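Local coordinates for uncharacterized protein (Leptospira interrogans serogroup Icterohaemorrhagiae serovar copenhageni, PDB 6ULO) that is of unknown function but is predicted to be membrane-anchored and belongs to a domain family of the NADP-binding Rossmann clan, at residues 33-46 with 89-101. Numbering follows the deposited sequence.
Sequences ETLVPTKWDVGDTT and LMDFTQIVVHANT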
ATOM      1  N   GLU A  33       0.607 -10.184 -13.715  1.00 12.60           N
ATOM      2  CA  GLU A  33       1.548  -9.931 -14.786  1.00 12.66           C
ATOM      3  C   GLU A  33       2.894 -10.577 -14.492  1.00 12.59           C
ATOM      4  O   GLU A  33       3.271 -10.815 -13.335  1.00 14.89           O
ATOM      5  CB  GLU A  33       1.733  -8.426 -14.995  1.00 11.73           C
ATOM      6  CG  GLU A  33       0.466  -7.799 -15.554  1.00 12.57           C
ATOM      7  CD  GLU A  33       0.357  -6.305 -15.334  1.00 12.36           C
ATOM      8  OE1 GLU A  33       1.343  -5.618 -14.911  1.00 12.84           O
ATOM      9  OE2 GLU A  33      -0.741  -5.794 -15.595  1.00 12.34           O
ATOM     10  N   THR A  34       3.631 -10.858 -15.552  1.00 12.92           N
ATOM     11  CA  THR A  34       4.960 -11.429 -15.408  1.00 12.73           C
ATOM     12  C   THR A  34       5.934 -10.321 -15.069  1.00 13.85           C
ATOM     13  O   THR A  34       5.980  -9.302 -15.752  1.00 15.13           O
ATOM     14  CB  THR A  34       5.377 -12.073 -16.733  1.00 14.21           C
ATOM     15  OG1 THR A  34       4.427 -13.081 -17.103  1.00 16.31           O
ATOM     16  CG2 THR A  34       6.773 -12.677 -16.629  1.00 14.97           C
ATOM     17  N   LEU A  35       6.719 -10.533 -14.032  1.00 13.47           N
ATOM     18  CA  LEU A  35       7.730  -9.585 -13.596  1.00 15.08           C
ATOM     19  C   LEU A  35       9.063 -10.186 -13.968  1.00 18.13           C
ATOM     20  O   LEU A  35       9.200 -11.407 -14.049  1.00 20.59           O
ATOM     21  CB  LEU A  35       7.682  -9.347 -12.084  1.00 17.48           C
ATOM     22  CG  LEU A  35       6.353  -8.831 -11.567  1.00 18.01           C
ATOM     23  CD1 LEU A  35       6.546  -8.397 -10.135  1.00 17.64           C
ATOM     24  CD2 LEU A  35       5.848  -7.686 -12.385  1.00 19.17           C
ATOM     25  N   VAL A  36      10.020  -9.335 -14.283  1.00 17.49           N
ATOM     26  CA  VAL A  36      11.383  -9.815 -14.469  1.00 17.33           C
ATOM     27  C   VAL A  36      12.296  -8.951 -13.608  1.00 16.54           C
ATOM     28  O   VAL A  36      11.913  -7.850 -13.177  1.00 16.81           O
ATOM     29  CB  VAL A  36      11.797  -9.799 -15.954  1.00 17.84           C
ATOM     30  CG1 VAL A  36      10.843 -10.652 -16.785  1.00 19.23           C
ATOM     31  CG2 VAL A  36      11.881  -8.366 -16.475  1.00 18.82           C
ATOM     32  N   PRO A  37      13.494  -9.447 -13.301  1.00 16.32           N
ATOM     33  CA  PRO A  37      14.438  -8.677 -12.482  1.00 16.56           C
ATOM     34  C   PRO A  37      14.780  -7.347 -13.122  1.00 17.09           C
ATOM     35  O   PRO A  37      14.952  -7.249 -14.339  1.00 18.82           O
ATOM     36  CB  PRO A  37      15.664  -9.599 -12.437  1.00 17.86           C
ATOM     37  CG  PRO A  37      15.097 -10.976 -12.544  1.00 17.05           C
ATOM     38  CD  PRO A  37      13.986 -10.817 -13.539  1.00 17.59           C
ATOM     39  N   THR A  38      14.888  -6.313 -12.288  1.00 16.75           N
ATOM     40  CA  THR A  38      15.293  -4.976 -12.729  1.00 17.73           C
ATOM     41  C   THR A  38      16.258  -4.382 -11.718  1.00 18.01           C
ATOM     42  O   THR A  38      16.535  -4.964 -10.667  1.00 17.41           O
ATOM     43  CB  THR A  38      14.118  -4.003 -12.844  1.00 18.76           C
ATOM     44  OG1 THR A  38      13.685  -3.632 -11.530  1.00 19.39           O
ATOM     45  CG2 THR A  38      12.964  -4.611 -13.622  1.00 19.82           C
ATOM     46  N   LYS A  39      16.732  -3.169 -12.016  1.00 19.09           N
ATOM     47  CA  LYS A  39      17.640  -2.484 -11.096  1.00 20.88           C
ATOM     48  C   LYS A  39      16.977  -2.139  -9.780  1.00 19.60           C
ATOM     49  O   LYS A  39      17.675  -1.841  -8.809  1.00 20.58           O
ATOM     50  CB  LYS A  39      18.168  -1.177 -11.701  1.00 23.65           C
ATOM     51  CG  LYS A  39      17.098  -0.114 -11.911  1.00 26.60           C
ATOM     52  CD  LYS A  39      17.655   1.162 -12.549  1.00 30.56           C
ATOM     53  CE  LYS A  39      16.518   2.125 -12.924  1.00 33.06           C
ATOM     54  NZ  LYS A  39      16.998   3.361 -13.626  1.00 34.93           N
ATOM     55  N   TRP A  40      15.653  -2.195  -9.715  1.00 18.37           N
ATOM     56  CA  TRP A  40      14.962  -1.881  -8.472  1.00 18.50           C
ATOM     57  C   TRP A  40      14.895  -3.053  -7.518  1.00 15.49           C
ATOM     58  O   TRP A  40      14.371  -2.901  -6.420  1.00 14.61           O
ATOM     59  CB  TRP A  40      13.555  -1.362  -8.767  1.00 21.14           C
ATOM     60  CG  TRP A  40      13.592  -0.147  -9.598  1.00 25.08           C
ATOM     61  CD1 TRP A  40      13.197  -0.035 -10.905  1.00 26.73           C
ATOM     62  CD2 TRP A  40      14.076   1.141  -9.212  1.00 28.76           C
ATOM     63  NE1 TRP A  40      13.400   1.245 -11.344  1.00 28.34           N
ATOM     64  CE2 TRP A  40      13.942   1.987 -10.332  1.00 29.53           C
ATOM     65  CE3 TRP A  40      14.620   1.661  -8.036  1.00 30.05           C
ATOM     66  CZ2 TRP A  40      14.316   3.337 -10.309  1.00 31.25           C
ATOM     67  CZ3 TRP A  40      14.991   3.018  -8.013  1.00 31.53           C
ATOM     68  CH2 TRP A  40      14.843   3.829  -9.146  1.00 32.21           C
ATOM     69  N   ASP A  41      15.378  -4.225  -7.918  1.00 15.10           N
ATOM     70  CA  ASP A  41      15.400  -5.404  -7.052  1.00 15.39           C
ATOM     71  C   ASP A  41      16.577  -5.328  -6.077  1.00 17.26           C
ATOM     72  O   ASP A  41      17.507  -6.130  -6.094  1.00 18.33           O
ATOM     73  CB  ASP A  41      15.420  -6.674  -7.891  1.00 15.84           C
ATOM     74  CG  ASP A  41      14.069  -6.979  -8.473  1.00 16.55           C
ATOM     75  OD1 ASP A  41      13.154  -7.231  -7.696  1.00 18.71           O
ATOM     76  OD2 ASP A  41      13.892  -6.965  -9.695  1.00 17.98           O
ATOM     77  N   VAL A  42      16.489  -4.327  -5.198  1.00 16.06           N
ATOM     78  CA  VAL A  42      17.465  -4.070  -4.139  1.00 16.38           C
ATOM     79  C   VAL A  42      16.685  -3.749  -2.873  1.00 14.80           C
ATOM     80  O   VAL A  42      15.502  -3.402  -2.921  1.00 14.24           O
ATOM     81  CB  VAL A  42      18.439  -2.910  -4.476  1.00 17.35           C
ATOM     82  CG1 VAL A  42      19.336  -3.268  -5.657  1.00 18.93           C
ATOM     83  CG2 VAL A  42      17.649  -1.604  -4.754  1.00 16.85           C
ATOM     84  N   GLY A  43      17.350  -3.895  -1.724  1.00 15.39           N
ATOM     85  CA  GLY A  43      16.651  -3.749  -0.455  1.00 15.19           C
ATOM     86  C   GLY A  43      16.049  -2.371  -0.242  1.00 14.45           C
ATOM     87  O   GLY A  43      15.025  -2.239   0.436  1.00 14.44           O
ATOM     88  N   ASP A  44      16.661  -1.338  -0.835  1.00 15.48           N
ATOM     89  CA  ASP A  44      16.180   0.035  -0.670  1.00 16.60           C
ATOM     90  C   ASP A  44      14.710   0.163  -1.062  1.00 16.06           C
ATOM     91  O   ASP A  44      13.982   1.005  -0.535  1.00 17.30           O
ATOM     92  CB  ASP A  44      17.005   0.983  -1.570  1.00 19.17           C
ATOM     93  CG  ASP A  44      18.522   0.730  -1.524  1.00 21.70           C
ATOM     94  OD1 ASP A  44      19.243   1.706  -1.208  1.00 24.77           O
ATOM     95  OD2 ASP A  44      19.007  -0.403  -1.806  1.00 21.68           O
ATOM     96  N   THR A  45      14.264  -0.647  -2.011  1.00 14.08           N
ATOM     97  CA  THR A  45      12.930  -0.513  -2.575  1.00 13.67           C
ATOM     98  C   THR A  45      11.844  -1.049  -1.664  1.00 13.74           C
ATOM     99  O   THR A  45      10.662  -0.765  -1.899  1.00 14.74           O
ATOM    100  CB  THR A  45      12.904  -1.254  -3.910  1.00 14.14           C
ATOM    101  OG1 THR A  45      14.067  -0.871  -4.655  1.00 15.36           O
ATOM    102  CG2 THR A  45      11.645  -0.950  -4.714  1.00 15.03           C
ATOM    103  N   THR A  46      12.208  -1.778  -0.608  1.00 12.32           N
ATOM    104  CA  THR A  46      11.248  -2.505   0.216  1.00 12.83           C
ATOM    105  C   THR A  46      10.731  -1.689   1.393  1.00 12.09           C
ATOM    106  O   THR A  46       9.982  -2.223   2.219  1.00 12.66           O
ATOM    107  CB  THR A  46      11.855  -3.809   0.758  1.00 12.30           C
ATOM    108  OG1 THR A  46      12.931  -3.510   1.671  1.00 12.80           O
ATOM    109  CG2 THR A  46      12.364  -4.685  -0.374  1.00 13.78           C
ATOM    110  N   LEU A  89      -1.724  -5.932  -2.289  1.00  9.56           N
ATOM    111  CA  LEU A  89      -0.427  -5.261  -2.368  1.00  9.83           C
ATOM    112  C   LEU A  89       0.080  -5.554  -3.763  1.00  9.55           C
ATOM    113  O   LEU A  89       0.628  -6.627  -4.023  1.00 10.43           O
ATOM    114  CB  LEU A  89       0.519  -5.770  -1.282  1.00  9.90           C
ATOM    115  CG  LEU A  89      -0.021  -5.585   0.142  1.00 10.18           C
ATOM    116  CD1 LEU A  89       0.931  -6.219   1.114  1.00 11.80           C
ATOM    117  CD2 LEU A  89      -0.161  -4.111   0.468  1.00 11.24           C
ATOM    118  N   MET A  90      -0.137  -4.619  -4.677  1.00  9.87           N
ATOM    119  CA  MET A  90       0.201  -4.815  -6.083  1.00 10.51           C
ATOM    120  C   MET A  90       1.452  -4.009  -6.392  1.00 10.05           C
ATOM    121  O   MET A  90       1.430  -2.779  -6.274  1.00 10.91           O
ATOM    122  CB  MET A  90      -0.931  -4.347  -7.008  1.00 11.03           C
ATOM    123  CG  MET A  90      -0.584  -4.605  -8.464  1.00 11.11           C
ATOM    124  SD  MET A  90      -1.760  -3.855  -9.662  1.00 12.24           S
ATOM    125  CE  MET A  90      -1.150  -2.183  -9.668  1.00 14.46           C
ATOM    126  N   ASP A  91       2.526  -4.667  -6.812  1.00 10.68           N
ATOM    127  CA  ASP A  91       3.752  -3.953  -7.151  1.00 10.96           C
ATOM    128  C   ASP A  91       4.384  -4.586  -8.380  1.00 11.74           C
ATOM    129  O   ASP A  91       4.097  -5.732  -8.737  1.00 11.60           O
ATOM    130  CB  ASP A  91       4.715  -3.923  -5.951  1.00 12.15           C
ATOM    131  CG  ASP A  91       5.700  -2.768  -5.989  1.00 12.79           C
ATOM    132  OD1 ASP A  91       5.355  -1.710  -5.406  1.00 11.90           O
ATOM    133  OD2 ASP A  91       6.814  -2.941  -6.560  1.00 15.23           O
ATOM    134  N   PHE A  92       5.222  -3.820  -9.063  1.00 13.39           N
ATOM    135  CA  PHE A  92       5.861  -4.271 -10.285  1.00 15.15           C
ATOM    136  C   PHE A  92       7.288  -4.732 -10.081  1.00 15.34           C
ATOM    137  O   PHE A  92       7.912  -5.191 -11.037  1.00 17.27           O
ATOM    138  CB  PHE A  92       5.800  -3.170 -11.355  1.00 19.44           C
ATOM    139  CG  PHE A  92       6.085  -3.644 -12.745  1.00 26.38           C
ATOM    140  CD1 PHE A  92       5.350  -4.664 -13.309  1.00 28.66           C
ATOM    141  CD2 PHE A  92       7.063  -3.023 -13.509  1.00 29.64           C
ATOM    142  CE1 PHE A  92       5.602  -5.081 -14.620  1.00 30.26           C
ATOM    143  CE2 PHE A  92       7.320  -3.442 -14.807  1.00 31.03           C
ATOM    144  CZ  PHE A  92       6.571  -4.463 -15.352  1.00 30.97           C
ATOM    145  N   THR A  93       7.833  -4.605  -8.875  1.00 13.45           N
ATOM    146  CA  THR A  93       9.198  -5.043  -8.596  1.00 14.26           C
ATOM    147  C   THR A  93       9.137  -6.332  -7.774  1.00 12.90           C
ATOM    148  O   THR A  93       8.478  -6.378  -6.723  1.00 13.14           O
ATOM    149  CB  THR A  93       9.990  -3.948  -7.861  1.00 14.79           C
ATOM    150  OG1 THR A  93       9.994  -2.733  -8.651  1.00 16.01           O
ATOM    151  CG2 THR A  93      11.429  -4.388  -7.655  1.00 16.39           C
ATOM    152  N   GLN A  94       9.838  -7.376  -8.249  1.00 13.45           N
ATOM    153  CA  GLN A  94       9.719  -8.679  -7.605  0.59 13.98           C
ATOM    154  C   GLN A  94      10.145  -8.632  -6.141  1.00 13.16           C
ATOM    155  O   GLN A  94       9.521  -9.298  -5.294  1.00 12.73           O
ATOM    156  CB  GLN A  94      10.509  -9.730  -8.378  0.59 16.08           C
ATOM    157  CG  GLN A  94      10.182 -11.137  -7.960  0.59 16.05           C
ATOM    158  CD  GLN A  94       8.681 -11.438  -7.965  0.59 17.48           C
ATOM    159  OE1 GLN A  94       8.057 -11.591  -6.923  0.59 18.89           O
ATOM    160  NE2 GLN A  94       8.098 -11.508  -9.156  0.59 18.80           N
ATOM    161  N   ILE A  95      11.167  -7.833  -5.806  1.00 11.98           N
ATOM    162  CA  ILE A  95      11.618  -7.823  -4.422  1.00 11.66           C
ATOM    163  C   ILE A  95      10.529  -7.315  -3.501  1.00 10.40           C
ATOM    164  O   ILE A  95      10.427  -7.767  -2.355  1.00 11.78           O
ATOM    165  CB  ILE A  95      12.951  -7.065  -4.237  1.00 12.32           C
ATOM    166  CG1 ILE A  95      13.613  -7.499  -2.904  1.00 12.67           C
ATOM    167  CG2 ILE A  95      12.758  -5.523  -4.239  1.00 13.29           C
ATOM    168  CD1 ILE A  95      14.989  -6.853  -2.655  1.00 14.88           C
ATOM    169  N   VAL A  96       9.714  -6.360  -3.967  1.00 10.77           N
ATOM    170  CA  VAL A  96       8.643  -5.830  -3.129  1.00 10.71           C
ATOM    171  C   VAL A  96       7.568  -6.886  -2.902  1.00 10.70           C
ATOM    172  O   VAL A  96       7.121  -7.107  -1.775  1.00 11.37           O
ATOM    173  CB  VAL A  96       8.065  -4.557  -3.776  1.00 10.64           C
ATOM    174  CG1 VAL A  96       6.816  -4.114  -3.047  1.00 11.97           C
ATOM    175  CG2 VAL A  96       9.086  -3.434  -3.816  1.00 12.33           C
ATOM    176  N   VAL A  97       7.179  -7.597  -3.969  1.00 10.71           N
ATOM    177  CA  VAL A  97       6.164  -8.640  -3.861  1.00 10.65           C
ATOM    178  C   VAL A  97       6.634  -9.726  -2.907  1.00 10.79           C
ATOM    179  O   VAL A  97       5.897 -10.145  -2.005  1.00 11.27           O
ATOM    180  CB  VAL A  97       5.787  -9.195  -5.256  1.00 11.26           C
ATOM    181  CG1 VAL A  97       4.735 -10.303  -5.119  1.00 12.41           C
ATOM    182  CG2 VAL A  97       5.272  -8.070  -6.179  1.00 12.30           C
ATOM    183  N   HIS A  98       7.898 -10.127  -3.032  1.00 11.39           N
ATOM    184  CA  HIS A  98       8.412 -11.196  -2.181  1.00 11.10           C
ATOM    185  C   HIS A  98       8.620 -10.741  -0.748  1.00 10.77           C
ATOM    186  O   HIS A  98       8.343 -11.503   0.177  1.00 11.58           O
ATOM    187  CB  HIS A  98       9.706 -11.719  -2.777  1.00 12.72           C
ATOM    188  CG  HIS A  98       9.464 -12.628  -3.930  1.00 14.56           C
ATOM    189  ND1 HIS A  98      10.442 -12.967  -4.836  1.00 16.18           N
ATOM    190  CD2 HIS A  98       8.355 -13.320  -4.287  1.00 16.48           C
ATOM    191  CE1 HIS A  98       9.942 -13.826  -5.710  1.00 17.78           C
ATOM    192  NE2 HIS A  98       8.679 -14.058  -5.397  1.00 18.67           N
ATOM    193  N   ALA A  99       9.107  -9.503  -0.528  1.00 10.63           N
ATOM    194  CA  ALA A  99       9.263  -9.029   0.841  1.00 10.78           C
ATOM    195  C   ALA A  99       7.903  -8.929   1.516  1.00 10.61           C
ATOM    196  O   ALA A  99       7.771  -9.241   2.701  1.00 11.43           O
ATOM    197  CB  ALA A  99      10.029  -7.700   0.878  1.00 11.73           C
ATOM    198  N   ASN A 100       6.872  -8.509   0.783  1.00 10.58           N
ATOM    199  CA  ASN A 100       5.547  -8.492   1.381  1.00 10.57           C
ATOM    200  C   ASN A 100       5.085  -9.904   1.748  1.00 10.21           C
ATOM    201  O   ASN A 100       4.387 -10.095   2.749  1.00 10.39           O
ATOM    202  CB  ASN A 100       4.553  -7.830   0.429  1.00 10.71           C
ATOM    203  CG  ASN A 100       4.680  -6.319   0.400  1.00 10.57           C
ATOM    204  OD1 ASN A 100       5.083  -5.695   1.406  1.00 11.65           O
ATOM    205  ND2 ASN A 100       4.310  -5.710  -0.715  1.00 11.19           N
ATOM    206  N   THR A 101       5.409 -10.897   0.897  1.00 11.35           N
ATOM    207  CA  THR A 101       5.070 -12.288   1.189  1.00 11.17           C
ATOM    208  C   THR A 101       5.729 -12.738   2.488  1.00 10.87           C
ATOM    209  O   THR A 101       5.100 -13.408   3.313  1.00 11.67           O
ATOM    210  CB  THR A 101       5.507 -13.167   0.017  1.00 11.93           C
ATOM    211  OG1 THR A 101       4.803 -12.776  -1.166  1.00 14.62           O
ATOM    212  CG2 THR A 101       5.253 -14.674   0.300  1.00 13.08           C
TER
HETATM  213  O   HOH W   1      11.390  -7.049 -10.635  1.00 19.34           O
HETATM  214  O   HOH W   2      10.972  -2.993 -11.359  1.00 24.34           O
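At the junction between strand 86-91 and helix 94-109, a strand-to-helix connection in the parallel part of the sheet, the carboxylate of Asp41 meets the first turn of the helix. Asp41 OD1 accepts the backbone N-H of Ile95 N at 2.8 Å, approached nearly along the carboxylate C-O bond but with a bent N-H...O angle of 141°. The other oxygen, Asp41 OD2, takes the N-H of Thr38 N on its anti lone pair at 2.9 Å, tying the carboxylate to the start of the type I turn 38-41. A water bridges onward: it accepts from Gln94 N at 2.9 Å and donates to both Asp41 OD2 and Val36 O. A second water links Thr38 OG1 with Thr93 OG1. Thr93 occupies the N-cap position without a capping bond from its own side chain; its CG2 instead lies against Asp41 OD1 and Trp40 O.

Beyond the carboxylate, Ile95 and Leu35 carry much of the apolar contact. With CG1 anti to the backbone N (chi1 -160°) and an extended chain, Ile95 CD1 comes to 3.5 Å from Val42 O, while Ile95 CG2 lies near Thr46 CG2. Thr46 CG2 also lies 4.0 Å from Ala99 CB, one helical turn on, and Ala149 of helix 139-166 adjoins Thr46. At the other end, Leu35 CD1 lies 3.6 Å from Phe92 O and also approaches Val97 CG2.

The carboxylate thus grips two backbone N-H groups, one from each segment, and with the water satisfies both amides at positions 94 and 95. A negative charge beside the helix N-terminus would probably be stabilised by the helix dipole, consistent with an ionised Asp41 fastening the loop to the helix start.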